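Local structure of cellulase CEL9M (Clostridium cellulolyticum, 1IA6) at residues A[14-17]-A[18-22]; A[417-420]-A[421-424]. The protein probably hydrolyses internal beta-1,4-glucosidic linkages in cellulose and related beta-glucans, as a family 9 glycoside hydrolase with a helical-barrel catalytic module. All blocks are in the same frame, centred on the assembly; numbering follows the deposited sequence.

Contact 1. Residues A[14-17]-A[18-22]; sequences IIFF and DANKC. With ZN (zinc ion), chain C.
Ile15, Phe16 and Phe17 each offer a backbone carbonyl to the amide three residues further on, a succession of i to i+3 bonds, the 3-10 pattern, that carries the chain tightly from 14-17 into 18-22. Asp18 N reaches Ile15 O at 2.9 Å, Ala19 N lies 2.9 Å from Phe16 O, and Asn20 N is 3.1 Å from Phe17 O. From Lys21 the backbone extends towards the metal. Asp18 CB lies 3.2 Å from Ile15 O and the methyl carbon CB of Ala19 3.3 Å from Phe16 O, alanine being small enough to lie against the turn. The aromatic pair packs within 14-17: Phe16 CD2 lies over the centre of the Phe17 ring, 4.1 Å above its plane. Phe17 faces the helix 413-429, touching Leu413 and Asn416. On another flank Lys21 stretches back along the turn; the chain, extended beyond CG, carries NZ back to Asp18 OD1, 2.9 Å away, from above the carboxylate plane. This salt bridge is shared: Asp18 OD2 also pairs with Lys93, and Lys21 NZ bonds to Gln97, both on helix 91-107. Asn20 uses both ends of its amide, OD1 accepting from His364 and ND2 donating to the carbonyl of His55. Cys22 SG lies anti to its backbone N (chi1 -175°) and binds zinc at 2.3 Å, with Cys38, His39 and His55 completing the site. The chemistry implies a buried anchor: two lysines probably stabilise Asp18 as a carboxylate, while Asn20, two residues before Cys22, ties the turn to the backbone of His55, itself a zinc ligand, and the metal probably favours the thiolate form of the cysteine.

Contact 2. Residues A[417-420]-A[421-424]; sequences AGLV and GVLA
Ala417 to Ala424 form two turns in the middle of helix 413-429, joined by successive i to i+4 bonds: Gly421 N to Ala417 O is weak at 3.4 Å, whereas Val422 N to Gly418 O is 3.1 Å, and Leu423 N to Leu419 O and Ala424 N to Val420 O are both 3.0 Å. Leu419 and Leu423, one turn apart, carry the side-chain contact. Their branches cross obliquely, Leu423 CD1 resting 3.8 Å from Leu419 CG and equally near its CD1. The torsions bring this about: Leu419 holds CG anti to its own amide nitrogen (chi1 177°), while Leu423 swings CG to the side opposite its carbonyl carbon (chi1 -75°) and back towards the preceding turn. Val422 presses CG1 against Leu419 O at 3.2 Å, and the same methyl lies 4.2 Å from Leu419 CD1, more loosely. Ala424 CB, small enough to lie close beside the backbone, is 3.5 Å from Val420 O. Both leucines touch Ser13 of helix 6-15, and Leu423 also Ala9; the branched Val420 packs on Ser13 and Phe17. Val422 packs on Ser314 and Leu318 of helix 306-323, and with Leu423 on Val337 of helix 327-341. Gly418 and Gly421, without side chains, present bare backbone within the buried helix. Every residue here is buried. The carbonyls of 417-420 are taken up by amides of the helix itself, the first only weakly, and Ala424 O accepts from Ser84, which implies that the different sides of the helix bind their neighbours largely through hydrocarbon surfaces.

Overall arrangement
From the N terminus, helix 6-15 runs into contact 1, a local turn whose chain then leads to the zinc site. Contact 2 comes almost four hundred residues later, within helix 413-429. Neither closes a long loop, and they follow in series without nesting or crossing. They nevertheless touch in space, with centres about 15 Å apart: Phe17 CZ lies 4.0 Å from Ala417 N, Phe17 CE2 is 4.1 Å from Val420 CG2, and Ile14 CG1 is 4.1 Å from Val420 CG1. N- and C-terminal parts of the family 9 catalytic module are thereby packed together; 14-22 adds polar ties to helix 91-107 and a metal bond to the zinc-binding loops, and 417-424 extends the packing to helices 306-323 and 327-341.

Contact 1. Residues A[14-17]-A[18-22]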
ATOM      1  N   ILE A  14      -8.379  -4.034   7.032  1.00  6.16           N
ATOM      2  CA  ILE A  14      -9.079  -3.102   6.151  1.00  7.46           C
ATOM      3  C   ILE A  14      -9.552  -1.902   6.969  1.00  9.21           C
ATOM      4  O   ILE A  14      -9.475  -0.760   6.521  1.00  8.16           O
ATOM      5  CB  ILE A  14     -10.300  -3.771   5.498  1.00  7.07           C
ATOM      6  CG1 ILE A  14      -9.838  -4.915   4.593  1.00  9.79           C
ATOM      7  CG2 ILE A  14     -11.110  -2.736   4.718  1.00  7.34           C
ATOM      8  CD1 ILE A  14     -10.965  -5.830   4.143  1.00 10.08           C
ATOM      9  N   ILE A  15     -10.040  -2.176   8.176  1.00  9.42           N
ATOM     10  CA  ILE A  15     -10.524  -1.135   9.079  1.00  9.81           C
ATOM     11  C   ILE A  15      -9.439  -0.115   9.418  1.00  9.25           C
ATOM     12  O   ILE A  15      -9.724   1.071   9.601  1.00 10.08           O
ATOM     13  CB  ILE A  15     -11.067  -1.769  10.383  1.00 11.75           C
ATOM     14  CG1 ILE A  15     -12.492  -2.276  10.148  1.00 14.64           C
ATOM     15  CG2 ILE A  15     -11.010  -0.773  11.530  1.00 17.28           C
ATOM     16  CD1 ILE A  15     -13.006  -3.200  11.251  1.00 17.16           C
ATOM     17  N   PHE A  16      -8.199  -0.581   9.498  1.00  7.88           N
ATOM     18  CA  PHE A  16      -7.066   0.290   9.806  1.00  8.43           C
ATOM     19  C   PHE A  16      -7.067   1.596   9.015  1.00  8.24           C
ATOM     20  O   PHE A  16      -6.815   2.663   9.567  1.00  9.00           O
ATOM     21  CB  PHE A  16      -5.747  -0.436   9.525  1.00  9.22           C
ATOM     22  CG  PHE A  16      -4.565   0.485   9.431  1.00 10.24           C
ATOM     23  CD1 PHE A  16      -4.047   1.093  10.568  1.00 11.94           C
ATOM     24  CD2 PHE A  16      -3.994   0.781   8.193  1.00 11.37           C
ATOM     25  CE1 PHE A  16      -2.981   1.983  10.478  1.00 13.80           C
ATOM     26  CE2 PHE A  16      -2.930   1.669   8.094  1.00 12.64           C
ATOM     27  CZ  PHE A  16      -2.422   2.272   9.236  1.00 13.77           C
ATOM     28  N   PHE A  17      -7.344   1.509   7.719  1.00  7.89           N
ATOM     29  CA  PHE A  17      -7.323   2.693   6.869  1.00  8.81           C
ATOM     30  C   PHE A  17      -8.209   3.841   7.337  1.00  8.59           C
ATOM     31  O   PHE A  17      -7.921   5.000   7.045  1.00  8.28           O
ATOM     32  CB  PHE A  17      -7.634   2.284   5.430  1.00  8.77           C
ATOM     33  CG  PHE A  17      -6.545   1.453   4.812  1.00  8.90           C
ATOM     34  CD1 PHE A  17      -5.400   2.056   4.300  1.00  9.38           C
ATOM     35  CD2 PHE A  17      -6.624   0.064   4.816  1.00  8.06           C
ATOM     36  CE1 PHE A  17      -4.346   1.290   3.805  1.00  8.55           C
ATOM     37  CE2 PHE A  17      -5.576  -0.711   4.324  1.00  8.67           C
ATOM     38  CZ  PHE A  17      -4.435  -0.098   3.818  1.00  8.77           C
ATOM     39  N   ASP A  18      -9.268   3.522   8.079  1.00  8.99           N
ATOM     40  CA  ASP A  18     -10.163   4.546   8.611  1.00  9.29           C
ATOM     41  C   ASP A  18      -9.393   5.508   9.524  1.00  9.39           C
ATOM     42  O   ASP A  18      -9.739   6.686   9.631  1.00  9.90           O
ATOM     43  CB  ASP A  18     -11.302   3.901   9.425  1.00  8.36           C
ATOM     44  CG  ASP A  18     -12.514   3.549   8.575  1.00 12.14           C
ATOM     45  OD1 ASP A  18     -12.424   3.631   7.334  1.00 10.36           O
ATOM     46  OD2 ASP A  18     -13.562   3.183   9.159  1.00 10.17           O
ATOM     47  N   ALA A  19      -8.350   5.012  10.181  1.00  9.24           N
ATOM     48  CA  ALA A  19      -7.575   5.851  11.096  1.00  7.92           C
ATOM     49  C   ALA A  19      -6.760   6.930  10.399  1.00  8.40           C
ATOM     50  O   ALA A  19      -6.365   7.915  11.024  1.00  8.89           O
ATOM     51  CB  ALA A  19      -6.649   4.985  11.952  1.00  8.34           C
ATOM     52  N   ASN A  20      -6.503   6.748   9.110  1.00  7.47           N
ATOM     53  CA  ASN A  20      -5.700   7.715   8.368  1.00  9.06           C
ATOM     54  C   ASN A  20      -6.460   8.577   7.366  1.00  8.61           C
ATOM     55  O   ASN A  20      -5.851   9.378   6.652  1.00  8.73           O
ATOM     56  CB  ASN A  20      -4.546   6.991   7.669  1.00  7.35           C
ATOM     57  CG  ASN A  20      -3.391   6.694   8.618  1.00 10.88           C
ATOM     58  OD1 ASN A  20      -3.603   6.454   9.807  1.00 10.97           O
ATOM     59  ND2 ASN A  20      -2.165   6.702   8.094  1.00  9.61           N
ATOM     60  N   LYS A  21      -7.779   8.433   7.320  1.00  8.24           N
ATOM     61  CA  LYS A  21      -8.569   9.233   6.391  1.00  9.36           C
ATOM     62  C   LYS A  21      -8.386  10.713   6.680  1.00  9.18           C
ATOM     63  O   LYS A  21      -8.345  11.138   7.835  1.00 10.09           O
ATOM     64  CB  LYS A  21     -10.048   8.836   6.453  1.00  9.32           C
ATOM     65  CG  LYS A  21     -10.310   7.517   5.738  1.00  8.86           C
ATOM     66  CD  LYS A  21     -11.764   7.098   5.767  1.00 11.68           C
ATOM     67  CE  LYS A  21     -11.943   5.793   4.995  1.00 10.11           C
ATOM     68  NZ  LYS A  21     -13.320   5.249   5.099  1.00 12.72           N
ATOM     69  N   CYS A  22      -8.265  11.490   5.610  1.00  9.02           N
ATOM     70  CA  CYS A  22      -8.043  12.927   5.703  1.00  9.96           C
ATOM     71  C   CYS A  22      -9.156  13.674   4.975  1.00 11.03           C
ATOM     72  O   CYS A  22      -9.735  13.156   4.022  1.00 10.91           O
ATOM     73  CB  CYS A  22      -6.689  13.246   5.064  1.00  8.99           C
ATOM     74  SG  CYS A  22      -6.106  14.945   5.163  1.00  9.07           S
TER
HETATM   75 ZN    ZN C1264      -6.011  15.142   7.435  1.00 13.00          ZN

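Contact 2. Residues A[417-420]-A[421-424]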
ATOM      1  N   ALA A 417      -1.198  -2.257   3.124  1.00  8.74           N
ATOM      2  CA  ALA A 417      -1.659  -2.608   1.783  1.00  8.60           C
ATOM      3  C   ALA A 417      -1.341  -4.069   1.462  1.00  9.07           C
ATOM      4  O   ALA A 417      -2.216  -4.826   1.038  1.00  7.73           O
ATOM      5  CB  ALA A 417      -1.015  -1.691   0.749  1.00  9.94           C
ATOM      6  N   GLY A 418      -0.088  -4.459   1.682  1.00  7.69           N
ATOM      7  CA  GLY A 418       0.333  -5.822   1.416  1.00  9.44           C
ATOM      8  C   GLY A 418      -0.274  -6.834   2.370  1.00  9.63           C
ATOM      9  O   GLY A 418      -0.469  -7.994   2.002  1.00 10.50           O
ATOM     10  N   LEU A 419      -0.568  -6.403   3.593  1.00  8.35           N
ATOM     11  CA  LEU A 419      -1.161  -7.288   4.593  1.00  9.91           C
ATOM     12  C   LEU A 419      -2.561  -7.691   4.163  1.00  8.61           C
ATOM     13  O   LEU A 419      -2.932  -8.862   4.244  1.00  9.30           O
ATOM     14  CB  LEU A 419      -1.228  -6.600   5.960  1.00 10.64           C
ATOM     15  CG  LEU A 419      -1.903  -7.412   7.076  1.00 11.73           C
ATOM     16  CD1 LEU A 419      -1.106  -8.687   7.347  1.00 12.11           C
ATOM     17  CD2 LEU A 419      -2.006  -6.579   8.335  1.00 11.81           C
ATOM     18  N   VAL A 420      -3.347  -6.718   3.713  1.00  8.40           N
ATOM     19  CA  VAL A 420      -4.702  -7.017   3.267  1.00  8.88           C
ATOM     20  C   VAL A 420      -4.654  -8.078   2.170  1.00  8.91           C
ATOM     21  O   VAL A 420      -5.408  -9.050   2.200  1.00 10.52           O
ATOM     22  CB  VAL A 420      -5.409  -5.762   2.716  1.00  8.93           C
ATOM     23  CG1 VAL A 420      -6.773  -6.141   2.153  1.00  8.66           C
ATOM     24  CG2 VAL A 420      -5.568  -4.730   3.818  1.00  9.25           C
ATOM     25  N   GLY A 421      -3.755  -7.890   1.208  1.00  8.58           N
ATOM     26  CA  GLY A 421      -3.626  -8.834   0.111  1.00 10.70           C
ATOM     27  C   GLY A 421      -3.263 -10.251   0.523  1.00 10.87           C
ATOM     28  O   GLY A 421      -3.899 -11.210   0.083  1.00 10.17           O
ATOM     29  N   VAL A 422      -2.242 -10.400   1.364  1.00 11.48           N
ATOM     30  CA  VAL A 422      -1.830 -11.731   1.792  1.00  9.84           C
ATOM     31  C   VAL A 422      -2.916 -12.414   2.625  1.00  9.62           C
ATOM     32  O   VAL A 422      -3.124 -13.621   2.506  1.00 10.80           O
ATOM     33  CB  VAL A 422      -0.483 -11.696   2.584  1.00  9.96           C
ATOM     34  CG1 VAL A 422      -0.679 -11.105   3.966  1.00  8.20           C
ATOM     35  CG2 VAL A 422       0.098 -13.106   2.671  1.00  9.97           C
ATOM     36  N   LEU A 423      -3.612 -11.653   3.464  1.00  9.45           N
ATOM     37  CA  LEU A 423      -4.680 -12.235   4.272  1.00  9.07           C
ATOM     38  C   LEU A 423      -5.825 -12.704   3.372  1.00 10.62           C
ATOM     39  O   LEU A 423      -6.428 -13.751   3.612  1.00 11.69           O
ATOM     40  CB  LEU A 423      -5.183 -11.224   5.305  1.00  8.03           C
ATOM     41  CG  LEU A 423      -4.234 -11.011   6.492  1.00  9.40           C
ATOM     42  CD1 LEU A 423      -4.745  -9.898   7.392  1.00 10.88           C
ATOM     43  CD2 LEU A 423      -4.112 -12.316   7.276  1.00 11.92           C
ATOM     44  N   ALA A 424      -6.128 -11.932   2.334  1.00 11.57           N
ATOM     45  CA  ALA A 424      -7.192 -12.317   1.409  1.00 11.73           C
ATOM     46  C   ALA A 424      -6.778 -13.619   0.725  1.00 11.82           C
ATOM     47  O   ALA A 424      -7.600 -14.517   0.516  1.00 13.04           O
ATOM     48  CB  ALA A 424      -7.423 -11.218   0.370  1.00 11.71           C
TER